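DnaD domain protein (Enterococcus faecalis, PDB 2I5U) is of unknown function but, as a DnaB/DnaD family member, probably takes part in replication initiation, this chain being its DnaD-type helical domain. Local coordinates at residues 40-51 with 66-77. Numbering follows the deposited sequence.
Sequences EAEQLIVKAIEI and ILKDWEQRGFKS
W70 lodges between the side chains of L44, K47, A48 and I51 as a knob in a hole. Its six-membered ring enters with the rim leading. The carbonyl O of L44 meets that rim in the ring plane, 3.3 Å from CZ3. I51 CD1 also comes to the edge, 3.7 Å from CZ2. L44 slides alongside the indole and puts CD2 3.8 Å from CE3. K47 crosses it at about a right angle, touching CH2 through CG; its NZ leads away to a salt bridge with E50. I66 CG2 lies over one face of the indole, offset toward the rim. The CD1 of I66 reaches I51 CG2 at 3.7 Å. A48 CB meets L67 CD2 at 3.9 Å and also touches I66 CG2 and W70 CZ3. With CG anti to the carbonyl carbon (chi1 -73°), the L44 side chain brings CD1 to the backbone O atoms of F75 and K76. F75 O is buried there without a polar partner. At the N-terminal end of segment 40-51, E40 CB packs on K76 O, while E40 OE1 is hydrogen-bonded to S37 N. No hydrogen bond joins the two segments. A Schellman motif at G74 ends helix 60-73, with F75 N bonded to W70 O, and the chain then crosses to the N-terminal part of helix 38-55, where S77 comes beside E40. In helix 18-32, I28 packs on I45 and W27 on L67. The helix segments run roughly antiparallel at 140°, and their axes approach to 10.6 Å. W70 is thus a single knob in a hole between two consecutive helices of a small all-helical DnaD domain.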
loop_
_atom_site.group_PDB
_atom_site.type_symbol
_atom_site.label_atom_id
_atom_site.label_comp_id
_atom_site.label_asym_id
_atom_site.label_seq_id
_atom_site.Cartn_x
_atom_site.Cartn_y
_atom_site.Cartn_z
ATOM N N GLU A 40 7.870 5.389 6.466
ATOM C CA GLU A 40 6.524 5.950 6.623
ATOM C C GLU A 40 5.629 5.545 5.451
ATOM O O GLU A 40 4.448 5.248 5.640
ATOM C CB GLU A 40 6.580 7.483 6.697
ATOM C CG GLU A 40 7.053 8.037 8.024
ATOM C CD GLU A 40 7.420 9.518 7.957
ATOM O OE1 GLU A 40 7.865 9.997 6.892
ATOM O OE2 GLU A 40 7.290 10.199 8.998
ATOM N N ALA A 41 6.200 5.555 4.250
ATOM C CA ALA A 41 5.458 5.179 3.052
ATOM C C ALA A 41 5.046 3.707 3.147
ATOM O O ALA A 41 3.903 3.348 2.844
ATOM C CB ALA A 41 6.302 5.458 1.786
ATOM N N GLU A 42 5.964 2.852 3.571
ATOM C CA GLU A 42 5.661 1.433 3.777
ATOM C C GLU A 42 4.544 1.243 4.791
ATOM O O GLU A 42 3.642 0.417 4.587
ATOM C CB GLU A 42 6.930 0.689 4.204
ATOM C CG GLU A 42 6.831 -0.830 4.219
ATOM C CD GLU A 42 8.106 -1.490 4.739
ATOM O OE1 GLU A 42 8.490 -1.232 5.902
ATOM O OE2 GLU A 42 8.740 -2.248 3.966
ATOM N N GLN A 43 4.601 2.003 5.881
ATOM C CA GLN A 43 3.571 1.961 6.916
ATOM C C GLN A 43 2.197 2.356 6.376
ATOM O O GLN A 43 1.190 1.770 6.756
ATOM C CB GLN A 43 3.949 2.873 8.092
ATOM C CG GLN A 43 5.121 2.352 8.921
ATOM C CD GLN A 43 5.495 3.257 10.092
ATOM O OE1 GLN A 43 5.234 4.470 10.082
ATOM N NE2 GLN A 43 6.146 2.675 11.093
ATOM N N LEU A 44 2.158 3.340 5.481
ATOM C CA LEU A 44 0.897 3.759 4.864
ATOM C C LEU A 44 0.296 2.620 4.041
ATOM O O LEU A 44 -0.895 2.346 4.109
ATOM C CB LEU A 44 1.088 4.976 3.962
ATOM C CG LEU A 44 1.321 6.311 4.686
ATOM C CD1 LEU A 44 1.734 7.406 3.692
ATOM C CD2 LEU A 44 0.090 6.729 5.461
ATOM N N ILE A 45 1.133 1.929 3.286
ATOM C CA ILE A 45 0.633 0.843 2.463
ATOM C C ILE A 45 0.102 -0.297 3.355
ATOM O O ILE A 45 -0.975 -0.834 3.113
ATOM C CB ILE A 45 1.684 0.340 1.444
ATOM C CG1 ILE A 45 1.964 1.431 0.405
ATOM C CG2 ILE A 45 1.174 -0.907 0.746
ATOM C CD1 ILE A 45 3.235 1.229 -0.354
ATOM N N VAL A 46 0.845 -0.640 4.394
ATOM C CA VAL A 46 0.386 -1.666 5.326
ATOM C C VAL A 46 -0.983 -1.293 5.895
ATOM O O VAL A 46 -1.892 -2.146 5.968
ATOM C CB VAL A 46 1.385 -1.884 6.461
ATOM C CG1 VAL A 46 0.771 -2.776 7.543
ATOM C CG2 VAL A 46 2.678 -2.503 5.930
ATOM N N LYS A 47 -1.138 -0.036 6.311
ATOM C CA LYS A 47 -2.414 0.420 6.864
ATOM C C LYS A 47 -3.560 0.320 5.838
ATOM O O LYS A 47 -4.669 -0.074 6.180
ATOM C CB LYS A 47 -2.301 1.852 7.389
ATOM C CG LYS A 47 -3.567 2.384 8.017
ATOM C CD LYS A 47 -3.823 1.758 9.378
ATOM C CE LYS A 47 -5.302 1.578 9.675
ATOM N NZ LYS A 47 -5.786 0.261 9.169
ATOM N N ALA A 48 -3.308 0.723 4.592
ATOM C CA ALA A 48 -4.327 0.612 3.546
ATOM C C ALA A 48 -4.706 -0.861 3.354
ATOM O O ALA A 48 -5.865 -1.181 3.141
ATOM C CB ALA A 48 -3.841 1.225 2.218
ATOM N N ILE A 49 -3.740 -1.760 3.415
ATOM C CA ILE A 49 -4.052 -3.193 3.277
ATOM C C ILE A 49 -4.923 -3.682 4.428
ATOM O O ILE A 49 -5.912 -4.419 4.215
ATOM C CB ILE A 49 -2.766 -4.044 3.167
ATOM C CG1 ILE A 49 -2.100 -3.745 1.827
ATOM C CG2 ILE A 49 -3.072 -5.525 3.268
ATOM C CD1 ILE A 49 -0.656 -4.332 1.683
ATOM N N GLU A 50 -4.615 -3.232 5.631
ATOM C CA GLU A 50 -5.448 -3.548 6.809
ATOM C C GLU A 50 -6.881 -3.062 6.631
ATOM O O GLU A 50 -7.841 -3.775 6.950
ATOM C CB GLU A 50 -4.859 -2.918 8.069
ATOM C CG GLU A 50 -3.602 -3.623 8.524
ATOM C CD GLU A 50 -3.023 -3.061 9.798
ATOM O OE1 GLU A 50 -2.974 -1.820 9.940
ATOM O OE2 GLU A 50 -2.594 -3.876 10.657
ATOM N N ILE A 51 -7.027 -1.849 6.111
ATOM C CA ILE A 51 -8.369 -1.281 5.846
ATOM C C ILE A 51 -9.134 -2.148 4.829
ATOM O O ILE A 51 -10.308 -2.441 5.007
ATOM C CB ILE A 51 -8.248 0.181 5.361
ATOM C CG1 ILE A 51 -7.799 1.094 6.508
ATOM C CG2 ILE A 51 -9.558 0.684 4.796
ATOM C CD1 ILE A 51 -7.328 2.473 6.082
ATOM N N ILE A 66 -7.572 4.263 -1.840
ATOM C CA ILE A 66 -7.214 4.792 -0.529
ATOM C C ILE A 66 -5.927 5.594 -0.594
ATOM O O ILE A 66 -5.841 6.712 -0.106
ATOM C CB ILE A 66 -7.023 3.672 0.503
ATOM C CG1 ILE A 66 -8.323 2.903 0.720
ATOM C CG2 ILE A 66 -6.537 4.247 1.829
ATOM C CD1 ILE A 66 -8.167 1.621 1.525
ATOM N N LEU A 67 -4.907 5.000 -1.182
ATOM C CA LEU A 67 -3.604 5.660 -1.285
ATOM C C LEU A 67 -3.643 6.963 -2.099
ATOM O O LEU A 67 -2.917 7.904 -1.786
ATOM C CB LEU A 67 -2.565 4.695 -1.879
ATOM C CG LEU A 67 -2.267 3.456 -1.035
ATOM C CD1 LEU A 67 -1.365 2.537 -1.844
ATOM C CD2 LEU A 67 -1.672 3.821 0.311
ATOM N N LYS A 68 -4.446 7.012 -3.160
ATOM C CA LYS A 68 -4.544 8.249 -3.972
ATOM C C LYS A 68 -5.063 9.394 -3.143
ATOM O O LYS A 68 -4.632 10.566 -3.321
ATOM C CB LYS A 68 -5.475 8.061 -5.165
ATOM C CG LYS A 68 -4.891 7.259 -6.281
ATOM C CD LYS A 68 -5.857 7.171 -7.443
ATOM C CE LYS A 68 -5.332 6.259 -8.543
ATOM N NZ LYS A 68 -6.324 6.028 -9.669
ATOM N N ASP A 69 -6.034 9.094 -2.274
ATOM C CA ASP A 69 -6.581 10.087 -1.348
ATOM C C ASP A 69 -5.467 10.625 -0.475
ATOM O O ASP A 69 -5.208 11.827 -0.441
ATOM C CB ASP A 69 -7.646 9.474 -0.431
ATOM C CG ASP A 69 -8.923 9.144 -1.150
ATOM O OD1 ASP A 69 -9.214 9.774 -2.180
ATOM O OD2 ASP A 69 -9.657 8.261 -0.665
ATOM N N TRP A 70 -4.789 9.712 0.205
ATOM C CA TRP A 70 -3.757 10.086 1.155
ATOM C C TRP A 70 -2.636 10.886 0.491
ATOM O O TRP A 70 -2.123 11.856 1.073
ATOM C CB TRP A 70 -3.204 8.821 1.824
ATOM C CG TRP A 70 -4.217 8.118 2.697
ATOM C CD1 TRP A 70 -5.458 8.564 3.039
ATOM C CD2 TRP A 70 -4.053 6.853 3.357
ATOM N NE1 TRP A 70 -6.088 7.655 3.842
ATOM C CE2 TRP A 70 -5.246 6.594 4.062
ATOM C CE3 TRP A 70 -3.019 5.910 3.404
ATOM C CZ2 TRP A 70 -5.426 5.445 4.846
ATOM C CZ3 TRP A 70 -3.203 4.751 4.179
ATOM C CH2 TRP A 70 -4.395 4.532 4.878
ATOM N N GLU A 71 -2.284 10.510 -0.731
ATOM C CA GLU A 71 -1.194 11.168 -1.455
ATOM C C GLU A 71 -1.545 12.608 -1.799
ATOM O O GLU A 71 -0.731 13.523 -1.579
ATOM C CB GLU A 71 -0.872 10.407 -2.740
ATOM C CG GLU A 71 0.194 11.087 -3.598
ATOM C CD GLU A 71 0.279 10.517 -4.988
ATOM O OE1 GLU A 71 -0.767 10.090 -5.535
ATOM O OE2 GLU A 71 1.402 10.513 -5.566
ATOM N N GLN A 72 -2.747 12.823 -2.329
ATOM C CA GLN A 72 -3.179 14.179 -2.685
ATOM C C GLN A 72 -3.321 15.075 -1.453
ATOM O O GLN A 72 -3.023 16.281 -1.516
ATOM C CB GLN A 72 -4.481 14.158 -3.507
ATOM C CG GLN A 72 -5.704 13.578 -2.813
ATOM C CD GLN A 72 -6.505 14.598 -2.034
ATOM O OE1 GLN A 72 -6.270 15.811 -2.136
ATOM N NE2 GLN A 72 -7.484 14.111 -1.258
ATOM N N ARG A 73 -3.771 14.503 -0.339
ATOM C CA ARG A 73 -3.889 15.267 0.917
ATOM C C ARG A 73 -2.510 15.586 1.498
ATOM O O ARG A 73 -2.365 16.521 2.291
ATOM C CB ARG A 73 -4.732 14.505 1.953
ATOM C CG ARG A 73 -6.199 14.304 1.544
ATOM C CD ARG A 73 -7.143 14.277 2.748
ATOM N NE ARG A 73 -8.163 13.221 2.672
ATOM C CZ ARG A 73 -9.073 12.981 3.624
ATOM N NH1 ARG A 73 -9.956 11.992 3.476
ATOM N NH2 ARG A 73 -9.100 13.720 4.730
ATOM N N GLY A 74 -1.504 14.813 1.089
ATOM C CA GLY A 74 -0.131 15.018 1.517
ATOM C C GLY A 74 0.178 14.318 2.820
ATOM O O GLY A 74 1.065 14.746 3.565
ATOM N N PHE A 75 -0.555 13.240 3.099
ATOM C CA PHE A 75 -0.312 12.436 4.290
ATOM C C PHE A 75 1.012 11.680 4.180
ATOM O O PHE A 75 1.139 10.736 3.391
ATOM C CB PHE A 75 -1.464 11.446 4.520
ATOM C CG PHE A 75 -2.787 12.101 4.861
ATOM C CD1 PHE A 75 -2.856 13.441 5.272
ATOM C CD2 PHE A 75 -3.960 11.356 4.815
ATOM C CE1 PHE A 75 -4.076 14.025 5.599
ATOM C CE2 PHE A 75 -5.184 11.928 5.138
ATOM C CZ PHE A 75 -5.243 13.266 5.539
ATOM N N LYS A 76 1.991 12.108 4.975
ATOM C CA LYS A 76 3.293 11.445 5.049
ATOM C C LYS A 76 3.213 10.157 5.868
ATOM O O LYS A 76 4.011 9.240 5.660
ATOM C CB LYS A 76 4.345 12.375 5.678
ATOM C CG LYS A 76 5.214 13.144 4.680
ATOM C CD LYS A 76 4.606 14.490 4.249
ATOM C CE LYS A 76 4.461 15.482 5.413
ATOM N NZ LYS A 76 5.731 15.707 6.182
ATOM N N SER A 77 2.252 10.088 6.792
ATOM C CA SER A 77 2.173 8.977 7.739
ATOM C C SER A 77 0.765 8.771 8.300
ATOM O O SER A 77 -0.138 9.569 8.058
ATOM C CB SER A 77 3.147 9.217 8.891
ATOM O OG SER A 77 2.904 10.477 9.490
#